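Local coordinates for protein endo-1,4-beta-xylanase C (Paenibacillus barcinonensis, PDB 4XUR) that binds xylan through this CBM22 module, part of a multidomain endoxylanase that hydrolyses the beta-1,4-xylosidic linkages of xylan, at residues 14-20 against 167-173; 61-67 against 140-146; 76-82 against 124-130. One frame throughout, in Å; residues are numbered along the deposited sequence.

Overall arrangement
The three contacts build the two facing sheets of one beta-sandwich. Interactions 1 and 3 lie in one sheet, where strands 164-173 and 75-83 are neighbours, and are partly buried, each with an outer face toward the surface. Interaction 2 belongs to the other sheet and is the most buried. Its inner side chains meet those of the other two: Met144 packs on Val169, Ile78 and Phe80, and Val66 on Ile171. Interaction 1 joins the module's first and last strands and runs into the calcium site. Interaction 2 carries a salt bridge and a tyrosine that hydrogen-bonds a xylose unit of the bound glycan. Interaction 3 is a regular strand pair with a histidine and tryptophan on its outer face.

Interaction 1: residues 14-20 against 167-173; sequences ALFKADF and DDVQITA. Unlike the reference sequence in segment 14-20: Asp19 (reference Tyr). With CA (calcium ion), chain G.
Phe16 packs against Val169 and Ile171 on the inner face of an antiparallel strand pair. Its CG lies anti to the backbone N (chi1 174°), and the ring brings one edge to Val169. There Phe16 CE2 is 3.9 Å from Val169 CG1, which sits close to the ring plane. Ile171 CD1 packs on Phe16 CB at 4.0 Å. Tyr69 adds an edge-to-face contact to the same ring. Ala18 continues this face alongside Val169.

Backbone bonds tie the strands, with an irregularity near either end. Ile171 O takes Leu15 N at 2.8 Å and, more weakly, Phe16 N. This is a classic beta bulge. Asp168 and Val169 both face Ala18 in a G1 bulge. On the outer face Lys17 and Gln170 lie side by side. Gln170 OE1 approaches the aliphatic Lys17 CE at 3.3 Å rather than the amine.

The polar edge is the calcium site. Asp19 gives its backbone O at 2.4 Å from the calcium ion. Asp167 binds through both carboxylate oxygens. Water 1 is also a ligand, and it donates to Asp168 OD1 at 2.8 Å. Glu21, Ser46 and Arg48 complete the site. His44 N holds Asp167 OD2 from outside. Asp167 OD1 also meets the edge of the Phe20 ring, 3.6 Å from Phe20 CD2.

Asp19 O and Asp167 OD1 stand only 3.0 Å apart, though neither can donate. The shared metal probably offsets their repulsion. The calcium thus ties the loop that follows the first strand to the last strand.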
loop_
_atom_site.group_PDB
_atom_site.type_symbol
_atom_site.label_atom_id
_atom_site.label_comp_id
_atom_site.label_asym_id
_atom_site.label_seq_id
_atom_site.Cartn_x
_atom_site.Cartn_y
_atom_site.Cartn_z
ATOM N N ALA A 14 7.359 0.793 -17.245
ATOM C CA ALA A 14 6.558 -0.338 -16.591
ATOM C C ALA A 14 7.390 -1.386 -15.831
ATOM O O ALA A 14 7.753 -2.436 -16.387
ATOM C CB ALA A 14 5.764 -1.000 -17.697
ATOM N N LEU A 15 7.731 -1.120 -14.563
ATOM C CA LEU A 15 8.646 -1.970 -13.774
ATOM C C LEU A 15 7.913 -3.026 -12.928
ATOM O O LEU A 15 8.457 -4.072 -12.570
ATOM C CB LEU A 15 9.508 -1.051 -12.890
ATOM C CG LEU A 15 10.109 0.152 -13.637
ATOM C CD1 LEU A 15 11.060 0.940 -12.742
ATOM C CD2 LEU A 15 10.828 -0.303 -14.862
ATOM N N PHE A 16 6.670 -2.696 -12.562
ATOM C CA PHE A 16 5.872 -3.530 -11.702
ATOM C C PHE A 16 4.427 -3.114 -11.981
ATOM O O PHE A 16 4.145 -1.934 -12.136
ATOM C CB PHE A 16 6.220 -3.250 -10.228
ATOM C CG PHE A 16 5.333 -3.959 -9.233
ATOM C CD1 PHE A 16 5.639 -5.247 -8.886
ATOM C CD2 PHE A 16 4.274 -3.329 -8.631
ATOM C CE1 PHE A 16 4.859 -5.949 -7.939
ATOM C CE2 PHE A 16 3.487 -4.009 -7.679
ATOM C CZ PHE A 16 3.810 -5.300 -7.350
ATOM N N LYS A 17 3.534 -4.127 -12.082
ATOM C CA LYS A 17 2.096 -3.868 -12.299
ATOM C C LYS A 17 1.269 -4.933 -11.541
ATOM O O LYS A 17 1.629 -6.109 -11.567
ATOM C CB LYS A 17 1.736 -3.922 -13.778
ATOM C CG LYS A 17 2.079 -2.694 -14.614
ATOM C CD LYS A 17 1.099 -2.633 -15.821
ATOM C CE LYS A 17 1.640 -1.816 -16.970
ATOM N NZ LYS A 17 2.640 -2.586 -17.766
ATOM N N ALA A 18 0.214 -4.514 -10.829
ATOM C CA ALA A 18 -0.723 -5.407 -10.255
ATOM C C ALA A 18 -2.198 -4.994 -10.485
ATOM O O ALA A 18 -2.623 -3.961 -10.005
ATOM C CB ALA A 18 -0.464 -5.589 -8.731
ATOM N N ASP A 19 -2.908 -5.827 -11.254
ATOM C CA ASP A 19 -4.304 -5.530 -11.561
ATOM C C ASP A 19 -5.232 -6.586 -10.962
ATOM O O ASP A 19 -6.431 -6.412 -10.991
ATOM C CB ASP A 19 -4.545 -5.327 -13.067
ATOM C CG ASP A 19 -4.250 -6.613 -13.885
ATOM O OD1 ASP A 19 -4.282 -7.737 -13.342
ATOM O OD2 ASP A 19 -3.991 -6.493 -15.077
ATOM N N PHE A 20 -4.647 -7.647 -10.370
ATOM C CA PHE A 20 -5.368 -8.702 -9.683
ATOM C C PHE A 20 -6.402 -9.479 -10.501
ATOM O O PHE A 20 -7.147 -10.268 -9.949
ATOM C CB PHE A 20 -6.057 -8.151 -8.399
ATOM C CG PHE A 20 -5.074 -7.468 -7.523
ATOM C CD1 PHE A 20 -4.183 -8.249 -6.762
ATOM C CD2 PHE A 20 -5.019 -6.135 -7.470
ATOM C CE1 PHE A 20 -3.209 -7.637 -5.987
ATOM C CE2 PHE A 20 -4.042 -5.465 -6.655
ATOM C CZ PHE A 20 -3.164 -6.228 -5.930
ATOM N N ASP A 167 -6.199 -1.333 -6.193
ATOM C CA ASP A 167 -6.148 -1.899 -7.549
ATOM C C ASP A 167 -5.197 -1.096 -8.440
ATOM O O ASP A 167 -4.808 0.023 -8.119
ATOM C CB ASP A 167 -7.574 -1.912 -8.167
ATOM C CG ASP A 167 -7.767 -2.938 -9.239
ATOM O OD1 ASP A 167 -6.903 -3.833 -9.482
ATOM O OD2 ASP A 167 -8.869 -2.881 -9.836
ATOM N N ASP A 168 -4.800 -1.695 -9.560
ATOM C CA ASP A 168 -4.024 -1.011 -10.614
ATOM C C ASP A 168 -2.746 -0.325 -10.059
ATOM O O ASP A 168 -2.503 0.874 -10.306
ATOM C CB ASP A 168 -4.902 -0.028 -11.401
ATOM C CG ASP A 168 -5.903 -0.740 -12.324
ATOM O OD1 ASP A 168 -5.691 -1.946 -12.691
ATOM O OD2 ASP A 168 -6.935 -0.103 -12.663
ATOM N N VAL A 169 -1.978 -1.089 -9.307
ATOM C CA VAL A 169 -0.713 -0.635 -8.725
ATOM C C VAL A 169 0.321 -0.708 -9.840
ATOM O O VAL A 169 0.423 -1.733 -10.542
ATOM C CB VAL A 169 -0.243 -1.551 -7.589
ATOM C CG1 VAL A 169 1.046 -1.004 -7.025
ATOM C CG2 VAL A 169 -1.284 -1.634 -6.481
ATOM N N GLN A 170 1.049 0.379 -10.037
ATOM C CA GLN A 170 2.029 0.447 -11.079
ATOM C C GLN A 170 3.248 1.194 -10.601
ATOM O O GLN A 170 3.142 2.195 -9.901
ATOM C CB GLN A 170 1.410 1.115 -12.298
ATOM C CG GLN A 170 2.279 1.092 -13.544
ATOM C CD GLN A 170 1.488 1.507 -14.803
ATOM O OE1 GLN A 170 0.615 0.791 -15.234
ATOM N NE2 GLN A 170 1.809 2.676 -15.374
ATOM N N ILE A 171 4.446 0.709 -11.000
ATOM C CA ILE A 171 5.658 1.479 -10.816
ATOM C C ILE A 171 6.355 1.681 -12.193
ATOM O O ILE A 171 6.422 0.764 -12.962
ATOM C CB ILE A 171 6.677 0.758 -9.913
ATOM C CG1 ILE A 171 6.029 0.445 -8.538
ATOM C CG2 ILE A 171 7.906 1.589 -9.740
ATOM C CD1 ILE A 171 6.878 -0.324 -7.519
ATOM N N THR A 172 6.839 2.862 -12.474
ATOM C CA THR A 172 7.388 3.144 -13.746
ATOM C C THR A 172 8.680 3.907 -13.618
ATOM O O THR A 172 8.913 4.583 -12.672
ATOM C CB THR A 172 6.360 3.891 -14.629
ATOM O OG1 THR A 172 5.891 5.020 -13.919
ATOM C CG2 THR A 172 5.145 2.986 -14.965
ATOM N N ALA A 173 9.531 3.717 -14.627
ATOM C CA ALA A 173 10.776 4.459 -14.764
ATOM C C ALA A 173 10.584 5.918 -15.081
ATOM O O ALA A 173 9.544 6.301 -15.635
ATOM C CB ALA A 173 11.583 3.811 -15.917
HETATM CA CA CA G . -8.364 -5.019 -11.088
HETATM O O HOH W 1 -7.693 -3.880 -12.849
#

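Interaction 2: residues 61-67 against 140-146; sequences GPLVEVL and SGLRMYA. With XYP (beta-D-xylopyranose), chain D.
Glu65 and Arg143 form a salt bridge, with Arg143 NE 2.8 Å from Glu65 OE1 and a nearly straight bond (170°). The oxygen lies in the guanidinium plane, but the nitrogen comes from above the carboxylate plane; the two planes are 79° apart. A bend at chi2 (67°) turns the Glu65 carboxylate back over the neighbouring strand. Its OE2 takes two backbone donors, Leu142 N at 2.8 Å on the syn side and Leu67 N at 3.2 Å on the anti lone pair. Water 2 bridges Glu65 OE1, Arg143 NH2 and Ser140 O. Glu98 and Glu100 pair with the other two nitrogens of Arg143, so three carboxylates hold the guanidinium.

Leu63 covers the aliphatic root of Arg143, with Leu63 CD2 3.6 Å from Arg143 CB. It also touches Tyr145. On the inner face Val64 CG1 lies beside Met144 CG at 3.6 Å.

Tyr145 OH donates to O2 of a xylose unit of the bound xylotetraose at 3.0 Å. Arg31 makes a cation-pi contact with the Tyr145 ring, and Glu147 bonds to the same sugar. This strand pair forms one edge of the sheet that carries the xylan-binding site of the CBM22 beta-sandwich.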
loop_
_atom_site.group_PDB
_atom_site.type_symbol
_atom_site.label_atom_id
_atom_site.label_comp_id
_atom_site.label_asym_id
_atom_site.label_seq_id
_atom_site.Cartn_x
_atom_site.Cartn_y
_atom_site.Cartn_z
ATOM N N GLY A 61 -2.667 -2.857 6.544
ATOM C CA GLY A 61 -2.872 -2.555 5.138
ATOM C C GLY A 61 -2.098 -3.477 4.241
ATOM O O GLY A 61 -1.250 -4.246 4.743
ATOM N N PRO A 62 -2.407 -3.460 2.927
ATOM C CA PRO A 62 -1.748 -4.420 2.024
ATOM C C PRO A 62 -0.313 -3.951 1.676
ATOM O O PRO A 62 -0.143 -2.776 1.370
ATOM C CB PRO A 62 -2.665 -4.368 0.765
ATOM C CG PRO A 62 -3.199 -2.969 0.771
ATOM C CD PRO A 62 -3.252 -2.503 2.208
ATOM N N LEU A 63 0.627 -4.846 1.736
ATOM C CA LEU A 63 2.044 -4.508 1.480
ATOM C C LEU A 63 2.621 -5.495 0.480
ATOM O O LEU A 63 2.280 -6.689 0.505
ATOM C CB LEU A 63 2.835 -4.619 2.776
ATOM C CG LEU A 63 4.362 -4.451 2.818
ATOM C CD1 LEU A 63 4.819 -3.916 4.189
ATOM C CD2 LEU A 63 5.177 -5.737 2.566
ATOM N N VAL A 64 3.558 -5.015 -0.332
ATOM C CA VAL A 64 4.387 -5.843 -1.203
ATOM C C VAL A 64 5.841 -5.355 -1.303
ATOM O O VAL A 64 6.113 -4.153 -1.454
ATOM C CB VAL A 64 3.689 -5.991 -2.610
ATOM C CG1 VAL A 64 3.642 -4.657 -3.411
ATOM C CG2 VAL A 64 4.406 -7.062 -3.464
ATOM N N GLU A 65 6.755 -6.304 -1.233
ATOM C CA GLU A 65 8.204 -6.069 -1.422
ATOM C C GLU A 65 8.421 -5.664 -2.896
ATOM O O GLU A 65 8.047 -6.434 -3.822
ATOM C CB GLU A 65 9.002 -7.320 -1.089
ATOM C CG GLU A 65 10.491 -7.192 -1.380
ATOM C CD GLU A 65 11.215 -6.217 -0.505
ATOM O OE1 GLU A 65 11.334 -6.510 0.704
ATOM O OE2 GLU A 65 11.708 -5.144 -0.990
ATOM N N VAL A 66 9.047 -4.520 -3.118
ATOM C CA VAL A 66 9.335 -4.116 -4.514
ATOM C C VAL A 66 10.812 -3.836 -4.876
ATOM O O VAL A 66 11.097 -3.544 -6.026
ATOM C CB VAL A 66 8.479 -2.917 -4.940
ATOM C CG1 VAL A 66 6.953 -3.308 -4.899
ATOM C CG2 VAL A 66 8.825 -1.681 -4.137
ATOM N N LEU A 67 11.687 -3.865 -3.905
ATOM C CA LEU A 67 13.144 -3.628 -4.148
ATOM C C LEU A 67 13.669 -4.457 -5.354
ATOM O O LEU A 67 14.305 -3.889 -6.210
ATOM C CB LEU A 67 13.977 -3.894 -2.958
ATOM C CG LEU A 67 15.411 -3.353 -3.095
ATOM C CD1 LEU A 67 15.461 -1.853 -3.467
ATOM C CD2 LEU A 67 16.134 -3.553 -1.776
ATOM N N SER A 140 18.109 -3.336 2.017
ATOM C CA SER A 140 17.836 -4.745 1.747
ATOM C C SER A 140 16.350 -5.107 1.584
ATOM O O SER A 140 16.037 -6.260 1.208
ATOM C CB SER A 140 18.486 -5.644 2.803
ATOM O OG SER A 140 17.984 -5.365 4.114
ATOM N N GLY A 141 15.479 -4.191 1.884
ATOM C CA GLY A 141 14.006 -4.258 1.582
ATOM C C GLY A 141 13.361 -2.910 1.414
ATOM O O GLY A 141 13.710 -1.943 2.094
ATOM N N LEU A 142 12.459 -2.804 0.446
ATOM C CA LEU A 142 11.706 -1.606 0.225
ATOM C C LEU A 142 10.316 -2.036 -0.256
ATOM O O LEU A 142 10.164 -2.482 -1.396
ATOM C CB LEU A 142 12.393 -0.725 -0.847
ATOM C CG LEU A 142 11.835 0.695 -1.138
ATOM C CD1 LEU A 142 12.946 1.648 -1.644
ATOM C CD2 LEU A 142 10.711 0.695 -2.123
ATOM N N ARG A 143 9.332 -1.860 0.600
ATOM C CA ARG A 143 7.995 -2.425 0.346
ATOM C C ARG A 143 7.013 -1.309 0.338
ATOM O O ARG A 143 6.968 -0.460 1.254
ATOM C CB ARG A 143 7.651 -3.436 1.441
ATOM C CG ARG A 143 8.676 -4.513 1.673
ATOM C CD ARG A 143 9.362 -4.404 3.016
ATOM N NE ARG A 143 10.544 -5.308 3.144
ATOM C CZ ARG A 143 11.138 -5.670 4.254
ATOM N NH1 ARG A 143 10.751 -5.267 5.456
ATOM N NH2 ARG A 143 12.156 -6.515 4.173
ATOM N N MET A 144 6.207 -1.290 -0.698
ATOM C CA MET A 144 5.136 -0.304 -0.767
ATOM C C MET A 144 3.919 -0.814 -0.002
ATOM O O MET A 144 3.641 -1.983 -0.009
ATOM C CB MET A 144 4.777 0.028 -2.181
ATOM C CG MET A 144 4.132 -1.097 -2.974
ATOM S SD MET A 144 3.669 -0.480 -4.606
ATOM C CE MET A 144 2.409 0.706 -4.133
ATOM N N TYR A 145 3.163 0.078 0.655
ATOM C CA TYR A 145 1.946 -0.340 1.310
ATOM C C TYR A 145 0.944 0.785 1.413
ATOM O O TYR A 145 1.333 1.964 1.233
ATOM C CB TYR A 145 2.213 -0.973 2.702
ATOM C CG TYR A 145 2.745 -0.091 3.790
ATOM C CD1 TYR A 145 4.106 0.126 3.891
ATOM C CD2 TYR A 145 1.908 0.431 4.794
ATOM C CE1 TYR A 145 4.624 0.895 4.914
ATOM C CE2 TYR A 145 2.409 1.213 5.829
ATOM C CZ TYR A 145 3.772 1.410 5.898
ATOM O OH TYR A 145 4.332 2.172 6.923
ATOM N N ALA A 146 -0.318 0.419 1.669
ATOM C CA ALA A 146 -1.342 1.434 1.934
ATOM C C ALA A 146 -1.812 1.326 3.349
ATOM O O ALA A 146 -1.862 0.258 3.919
ATOM C CB ALA A 146 -2.554 1.249 0.990
HETATM C C1 XYP D . 4.227 2.723 11.182
HETATM C C2 XYP D . 3.220 3.485 10.320
HETATM C C3 XYP D . 3.878 4.613 9.534
HETATM C C4 XYP D . 4.740 5.475 10.487
HETATM C C5 XYP D . 5.666 4.605 11.342
HETATM O O2 XYP D . 2.644 2.594 9.373
HETATM O O3 XYP D . 2.913 5.433 8.923
HETATM O O4 XYP D . 5.528 6.358 9.656
HETATM O O5 XYP D . 4.908 3.666 12.077
HETATM O O HOH W 2 13.660 -7.814 1.940
#

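Interaction 3: residues 76-82 against 124-130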
loop_
_atom_site.group_PDB
_atom_site.type_symbol
_atom_site.label_atom_id
_atom_site.label_comp_id
_atom_site.label_asym_id
_atom_site.label_seq_id
_atom_site.Cartn_x
_atom_site.Cartn_y
_atom_site.Cartn_z
ATOM N N VAL A 76 11.812 6.455 -9.235
ATOM C CA VAL A 76 10.756 5.767 -9.893
ATOM C C VAL A 76 9.413 6.442 -9.547
ATOM O O VAL A 76 9.335 7.194 -8.616
ATOM C CB VAL A 76 10.771 4.250 -9.602
ATOM C CG1 VAL A 76 12.056 3.622 -10.066
ATOM C CG2 VAL A 76 10.582 3.939 -8.114
ATOM N N HIS A 77 8.378 6.178 -10.359
ATOM C CA HIS A 77 7.047 6.710 -10.086
ATOM C C HIS A 77 6.130 5.585 -9.644
ATOM O O HIS A 77 6.037 4.586 -10.344
ATOM C CB HIS A 77 6.469 7.404 -11.323
ATOM C CG HIS A 77 5.275 8.254 -11.017
ATOM N ND1 HIS A 77 5.361 9.419 -10.308
ATOM C CD2 HIS A 77 3.964 8.106 -11.350
ATOM C CE1 HIS A 77 4.153 9.966 -10.195
ATOM N NE2 HIS A 77 3.294 9.188 -10.819
ATOM N N ILE A 78 5.529 5.738 -8.466
ATOM C CA ILE A 78 4.572 4.750 -7.962
ATOM C C ILE A 78 3.178 5.325 -7.943
ATOM O O ILE A 78 2.934 6.454 -7.454
ATOM C CB ILE A 78 4.913 4.247 -6.553
ATOM C CG1 ILE A 78 6.308 3.692 -6.527
ATOM C CG2 ILE A 78 3.891 3.211 -6.116
ATOM C CD1 ILE A 78 6.627 2.807 -5.305
ATOM N N SER A 79 2.259 4.517 -8.389
ATOM C CA SER A 79 0.802 4.842 -8.289
ATOM C C SER A 79 -0.056 3.648 -7.977
ATOM O O SER A 79 0.327 2.502 -8.158
ATOM C CB SER A 79 0.336 5.442 -9.597
ATOM O OG SER A 79 0.458 4.488 -10.678
ATOM N N PHE A 80 -1.267 3.943 -7.450
ATOM C CA PHE A 80 -2.302 2.921 -7.230
ATOM C C PHE A 80 -3.636 3.583 -7.005
ATOM O O PHE A 80 -3.681 4.739 -6.698
ATOM C CB PHE A 80 -1.970 1.960 -6.075
ATOM C CG PHE A 80 -2.015 2.543 -4.685
ATOM C CD1 PHE A 80 -0.861 3.076 -4.092
ATOM C CD2 PHE A 80 -3.178 2.445 -3.893
ATOM C CE1 PHE A 80 -0.873 3.517 -2.762
ATOM C CE2 PHE A 80 -3.202 2.907 -2.591
ATOM C CZ PHE A 80 -2.045 3.433 -2.029
ATOM N N TRP A 81 -4.707 2.791 -7.156
ATOM C CA TRP A 81 -6.094 3.249 -6.917
ATOM C C TRP A 81 -6.620 2.621 -5.705
ATOM O O TRP A 81 -6.358 1.436 -5.441
ATOM C CB TRP A 81 -6.959 2.902 -8.105
ATOM C CG TRP A 81 -6.566 3.669 -9.363
ATOM C CD1 TRP A 81 -5.548 3.376 -10.201
ATOM C CD2 TRP A 81 -7.236 4.800 -9.926
ATOM N NE1 TRP A 81 -5.465 4.291 -11.204
ATOM C CE2 TRP A 81 -6.481 5.196 -11.056
ATOM C CE3 TRP A 81 -8.304 5.580 -9.525
ATOM C CZ2 TRP A 81 -6.861 6.275 -11.857
ATOM C CZ3 TRP A 81 -8.668 6.658 -10.324
ATOM C CH2 TRP A 81 -7.930 7.012 -11.440
ATOM N N ALA A 82 -7.374 3.386 -4.924
ATOM C CA ALA A 82 -7.918 2.893 -3.655
ATOM C C ALA A 82 -9.360 3.297 -3.539
ATOM O O ALA A 82 -9.768 4.327 -4.140
ATOM C CB ALA A 82 -7.117 3.417 -2.477
ATOM N N LYS A 124 -9.998 6.426 -6.350
ATOM C CA LYS A 124 -9.121 7.544 -6.617
ATOM C C LYS A 124 -7.657 7.094 -6.607
ATOM O O LYS A 124 -7.308 6.159 -5.890
ATOM C CB LYS A 124 -9.374 8.583 -5.569
ATOM C CG LYS A 124 -8.894 9.973 -5.926
ATOM C CD LYS A 124 -9.644 10.966 -5.051
ATOM C CE LYS A 124 -8.851 12.261 -4.873
ATOM N NZ LYS A 124 -9.508 13.091 -3.819
ATOM N N LYS A 125 -6.863 7.791 -7.364
ATOM C CA LYS A 125 -5.429 7.470 -7.546
ATOM C C LYS A 125 -4.565 8.125 -6.445
ATOM O O LYS A 125 -4.810 9.265 -6.028
ATOM C CB LYS A 125 -4.982 7.940 -8.902
ATOM C CG LYS A 125 -3.620 7.381 -9.309
ATOM C CD LYS A 125 -3.235 7.900 -10.708
ATOM C CE LYS A 125 -2.423 6.958 -11.538
ATOM N NZ LYS A 125 -2.033 7.624 -12.826
ATOM N N ILE A 126 -3.612 7.357 -5.922
ATOM C CA ILE A 126 -2.549 7.873 -5.051
ATOM C C ILE A 126 -1.224 7.708 -5.824
ATOM O O ILE A 126 -0.958 6.624 -6.293
ATOM C CB ILE A 126 -2.502 7.083 -3.731
ATOM C CG1 ILE A 126 -3.785 7.289 -2.909
ATOM C CG2 ILE A 126 -1.253 7.436 -2.937
ATOM C CD1 ILE A 126 -4.920 6.442 -3.337
ATOM N N GLU A 127 -0.444 8.773 -5.965
ATOM C CA GLU A 127 0.790 8.670 -6.725
ATOM C C GLU A 127 1.877 9.629 -6.245
ATOM O O GLU A 127 1.620 10.709 -5.735
ATOM C CB GLU A 127 0.491 8.861 -8.203
ATOM C CG GLU A 127 0.203 10.321 -8.597
ATOM C CD GLU A 127 -0.031 10.460 -10.096
ATOM O OE1 GLU A 127 0.591 9.698 -10.894
ATOM O OE2 GLU A 127 -0.823 11.328 -10.498
ATOM N N ALA A 128 3.142 9.207 -6.423
ATOM C CA ALA A 128 4.297 10.088 -6.232
ATOM C C ALA A 128 5.538 9.500 -6.882
ATOM O O ALA A 128 5.615 8.291 -7.144
ATOM C CB ALA A 128 4.570 10.324 -4.759
ATOM N N ASP A 129 6.517 10.350 -7.130
ATOM C CA ASP A 129 7.934 9.847 -7.340
ATOM C C ASP A 129 8.479 9.408 -5.983
ATOM O O ASP A 129 8.321 10.084 -4.953
ATOM C CB ASP A 129 8.842 10.926 -7.910
ATOM C CG ASP A 129 8.693 11.161 -9.400
ATOM O OD1 ASP A 129 7.864 10.562 -10.091
ATOM O OD2 ASP A 129 9.496 11.985 -9.885
ATOM N N ILE A 130 9.227 8.312 -5.997
ATOM C CA ILE A 130 10.051 7.974 -4.804
ATOM C C ILE A 130 11.503 7.702 -5.219
ATOM O O ILE A 130 11.796 7.339 -6.369
ATOM C CB ILE A 130 9.502 6.754 -4.075
ATOM C CG1 ILE A 130 9.552 5.495 -4.932
ATOM C CG2 ILE A 130 8.118 7.035 -3.582
ATOM C CD1 ILE A 130 10.024 4.257 -4.199
#
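Ile126 N donates to Phe80 O at 2.7 Å. It is the shortest of eight backbone bonds between residues 76-82 and 124-130. The pair is a regular antiparallel ladder in one sheet of the beta-sandwich, and strand 164-173 flanks 76-82 on its other side.

The inner face is apolar. Ile126 CB lies over one face of the Phe80 ring, offset toward the rim, 4.1 Å from its centroid. Ile126 CD1 reaches Ala82 CB at 3.8 Å. Ile78 and Val76 pack on Ile130. Met144 of the opposite sheet covers Ile78 and Phe80.

The outer face is polar. His77 has its CG anti to the backbone N (chi1 -166°), which swings the ring across the neighbouring strand between two carboxylates. His77 ND1 donates to Asp129 OD1 at 2.8 Å. His77 NE2 donates to Glu127 OE1, also at 2.8 Å and in the ring plane. Two acidic partners would probably favour a doubly protonated imidazole.

Farther along this face, Trp81 stacks with His44 and also meets Lys125. Lys125 CB stands over the centre of the six-membered ring of Trp81, 3.7 Å from its centroid, in a CH-pi contact.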